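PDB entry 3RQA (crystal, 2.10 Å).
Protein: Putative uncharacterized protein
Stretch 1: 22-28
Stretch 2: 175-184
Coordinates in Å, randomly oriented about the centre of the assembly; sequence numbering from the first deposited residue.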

# COMPACT_ATOMS: atom_id res chain seq x y z
N THR C 22 -27.36 -27.44 8.55
CA THR C 22 -26.07 -26.88 8.20
C THR C 22 -25.66 -25.89 9.26
O THR C 22 -26.50 -25.27 9.90
CB THR C 22 -26.10 -26.16 6.83
OG1 THR C 22 -24.76 -25.82 6.47
CG2 THR C 22 -26.95 -24.89 6.89
N LEU C 23 -24.35 -25.77 9.46
CA LEU C 23 -23.81 -24.87 10.46
C LEU C 23 -24.29 -23.45 10.15
O LEU C 23 -24.01 -22.91 9.09
CB LEU C 23 -22.28 -24.90 10.42
CG LEU C 23 -21.55 -24.56 11.72
CD1 LEU C 23 -20.07 -24.34 11.41
CD2 LEU C 23 -22.15 -23.31 12.35
N SER C 24 -25.04 -22.88 11.08
CA SER C 24 -25.56 -21.52 10.92
C SER C 24 -25.16 -20.76 12.15
O SER C 24 -25.47 -21.17 13.25
CB SER C 24 -27.09 -21.53 10.81
OG SER C 24 -27.50 -22.21 9.64
N CYS C 25 -24.48 -19.64 11.95
CA CYS C 25 -24.02 -18.82 13.06
C CYS C 25 -24.76 -17.48 13.16
O CYS C 25 -25.01 -16.82 12.15
CB CYS C 25 -22.52 -18.56 12.94
SG CYS C 25 -21.50 -20.06 12.84
N GLU C 26 -25.10 -17.12 14.39
CA GLU C 26 -25.78 -15.86 14.69
C GLU C 26 -24.72 -14.95 15.28
O GLU C 26 -24.27 -15.17 16.40
CB GLU C 26 -26.88 -16.10 15.72
CG GLU C 26 -27.62 -14.85 16.21
CD GLU C 26 -28.67 -14.35 15.23
OE1 GLU C 26 -29.46 -13.47 15.62
OE2 GLU C 26 -28.70 -14.84 14.07
N LEU C 27 -24.31 -13.92 14.55
CA LEU C 27 -23.29 -13.01 15.06
C LEU C 27 -23.49 -11.57 14.58
O LEU C 27 -24.30 -11.28 13.70
CB LEU C 27 -21.90 -13.49 14.65
CG LEU C 27 -21.56 -13.45 13.15
CD1 LEU C 27 -20.05 -13.49 12.95
CD2 LEU C 27 -22.24 -14.63 12.46
N ARG C 28 -22.72 -10.66 15.18
CA ARG C 28 -22.78 -9.25 14.84
C ARG C 28 -21.51 -8.85 14.12
O ARG C 28 -20.40 -9.12 14.59
CB ARG C 28 -22.96 -8.40 16.10
CG ARG C 28 -22.78 -6.89 15.88
CD ARG C 28 -23.16 -6.09 17.12
NE ARG C 28 -24.59 -6.18 17.42
CZ ARG C 28 -25.53 -5.51 16.76
NH1 ARG C 28 -25.21 -4.69 15.77
NH2 ARG C 28 -26.81 -5.68 17.08
N HIS C 175 -14.24 -21.15 7.32
CA HIS C 175 -14.40 -19.87 8.01
C HIS C 175 -15.51 -19.92 9.05
O HIS C 175 -15.31 -19.52 10.20
CB HIS C 175 -14.69 -18.74 7.02
CG HIS C 175 -14.82 -17.41 7.68
ND1 HIS C 175 -13.73 -16.73 8.18
CD2 HIS C 175 -15.90 -16.68 8.02
CE1 HIS C 175 -14.14 -15.63 8.79
NE2 HIS C 175 -15.46 -15.58 8.71
N LEU C 176 -16.68 -20.41 8.65
CA LEU C 176 -17.81 -20.50 9.56
C LEU C 176 -17.50 -21.46 10.72
O LEU C 176 -17.77 -21.15 11.88
CB LEU C 176 -19.06 -20.98 8.83
CG LEU C 176 -19.74 -19.94 7.93
CD1 LEU C 176 -20.91 -20.59 7.18
CD2 LEU C 176 -20.24 -18.79 8.80
N PHE C 177 -16.91 -22.61 10.39
CA PHE C 177 -16.57 -23.58 11.42
C PHE C 177 -15.66 -22.92 12.46
O PHE C 177 -15.93 -23.02 13.65
CB PHE C 177 -15.90 -24.80 10.81
CG PHE C 177 -15.77 -25.96 11.75
CD1 PHE C 177 -14.69 -26.06 12.61
CD2 PHE C 177 -16.77 -26.93 11.81
CE1 PHE C 177 -14.59 -27.12 13.52
CE2 PHE C 177 -16.68 -27.99 12.70
CZ PHE C 177 -15.59 -28.09 13.56
N ARG C 178 -14.60 -22.24 12.01
CA ARG C 178 -13.70 -21.57 12.95
C ARG C 178 -14.45 -20.56 13.83
O ARG C 178 -14.32 -20.58 15.05
CB ARG C 178 -12.58 -20.81 12.24
CG ARG C 178 -11.58 -21.67 11.51
CD ARG C 178 -10.30 -20.88 11.27
NE ARG C 178 -9.76 -21.16 9.95
CZ ARG C 178 -10.23 -20.62 8.82
NH1 ARG C 178 -9.68 -20.94 7.65
NH2 ARG C 178 -11.23 -19.75 8.87
N LEU C 179 -15.21 -19.66 13.21
CA LEU C 179 -15.95 -18.65 13.95
C LEU C 179 -16.79 -19.28 15.05
O LEU C 179 -16.89 -18.75 16.15
CB LEU C 179 -16.88 -17.85 13.03
CG LEU C 179 -16.28 -16.80 12.10
CD1 LEU C 179 -17.41 -16.01 11.46
CD2 LEU C 179 -15.37 -15.87 12.88
N HIS C 180 -17.38 -20.43 14.72
CA HIS C 180 -18.24 -21.13 15.66
C HIS C 180 -17.51 -21.67 16.89
O HIS C 180 -17.96 -21.46 18.02
CB HIS C 180 -18.97 -22.27 14.94
CG HIS C 180 -19.93 -23.01 15.82
ND1 HIS C 180 -19.52 -23.90 16.78
CD2 HIS C 180 -21.28 -22.94 15.92
CE1 HIS C 180 -20.58 -24.35 17.44
NE2 HIS C 180 -21.66 -23.78 16.94
N ARG C 181 -16.39 -22.36 16.68
CA ARG C 181 -15.67 -22.91 17.81
C ARG C 181 -15.11 -21.79 18.67
O ARG C 181 -15.01 -21.93 19.88
CB ARG C 181 -14.53 -23.83 17.35
CG ARG C 181 -13.33 -23.13 16.75
CD ARG C 181 -12.28 -24.15 16.35
NE ARG C 181 -11.17 -23.55 15.62
CZ ARG C 181 -10.40 -24.21 14.76
NH1 ARG C 181 -10.62 -25.50 14.53
NH2 ARG C 181 -9.42 -23.59 14.12
N ARG C 182 -14.77 -20.67 18.04
CA ARG C 182 -14.24 -19.54 18.78
C ARG C 182 -15.33 -18.88 19.63
O ARG C 182 -15.09 -18.56 20.79
CB ARG C 182 -13.60 -18.52 17.82
CG ARG C 182 -12.80 -17.44 18.55
CD ARG C 182 -11.72 -16.79 17.69
NE ARG C 182 -12.25 -15.90 16.65
CZ ARG C 182 -12.56 -16.28 15.41
NH1 ARG C 182 -12.41 -17.55 15.03
NH2 ARG C 182 -13.03 -15.39 14.55
N GLN C 183 -16.52 -18.67 19.06
CA GLN C 183 -17.60 -18.05 19.83
C GLN C 183 -17.90 -18.93 21.04
O GLN C 183 -18.11 -18.43 22.15
CB GLN C 183 -18.86 -17.90 18.96
CG GLN C 183 -18.81 -16.69 17.96
CD GLN C 183 -19.99 -16.66 16.98
OE1 GLN C 183 -19.98 -17.37 15.95
NE2 GLN C 183 -21.01 -15.85 17.30
N ILE C 184 -17.92 -20.24 20.82
CA ILE C 184 -18.18 -21.18 21.90
C ILE C 184 -16.96 -21.19 22.81
O ILE C 184 -17.09 -21.33 24.03
CB ILE C 184 -18.40 -22.60 21.35
CG1 ILE C 184 -19.63 -22.62 20.43
CG2 ILE C 184 -18.58 -23.58 22.50
CD1 ILE C 184 -20.90 -22.15 21.10

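The most unusual feature of this contact is a cysteine sulfur set against the edge of a histidine ring. Cys25 SG lies 5.2 Å from the centroid of the His180 ring and close to the ring plane, 89° off the normal. The nearest atom of that residue is not in the ring: Cys25 SG is 4.0 Å from His180 CB.

The rest of the contact is mostly apolar packing. No clear hydrogen bond joins the two stretches, although they bury 398 Å² between them. The strand crosses the helix at 57°, and the two axes come within 9.0 Å.

Directions alternate along the first stretch. Leu23, Cys25 and Leu27 point toward the helix, while Ser24, Glu26 and Arg28 point away. The apolar residues thus meet the helix, and the polar and charged ones are left on the other side. Ser24 OG instead donates a hydrogen bond to Thr22 O within its own stretch, at 3.2 Å.

On the helix, Leu176, Leu179, His180 and Gln183 point toward the strand. They fall on one side because the helix turns about once every 3.6 residues. Backbone hydrogen bonds such as His180 N to Leu176 O, 3.0 Å, hold that side in shape.

Leu23 has the largest area covered by the helix. It packs against Phe177 and His180. Leu23 CD1 comes to 3.6 Å from Phe177 CA, so it packs against helix backbone as well as side chains. Leu23 CD2 lies 3.7 Å from His180 CD2. The side chain of Phe177 starts away from the strand, yet its ring atom CD2 is still 4.2 Å from Leu23 CD1.

Cys25 is buried at the middle of the contact. Its side chain is short, which suits a place where the backbones come close: Cys25 CA and His180 CA are 6.7 Å apart. With chi1 in the m well, Cys25 SG also sits 4.0 Å from Leu176 O and 4.4 Å from Leu176 CD2. Leu176 is buried too and adds an apolar surface beside the sulfur.

Leu27 extends the apolar packing. Here the backbones are farther apart, with 9.0 Å between Leu27 CA and Gln183 CA. Leu27 CD1 meets Leu179 CD1 at 3.9 Å. Gln183 has a long side chain that points toward the strand, and more of its area is covered by the first stretch than that of any other helix residue here. Its side-chain amide is probably turned over in the model, so its polar contacts are best left unassigned.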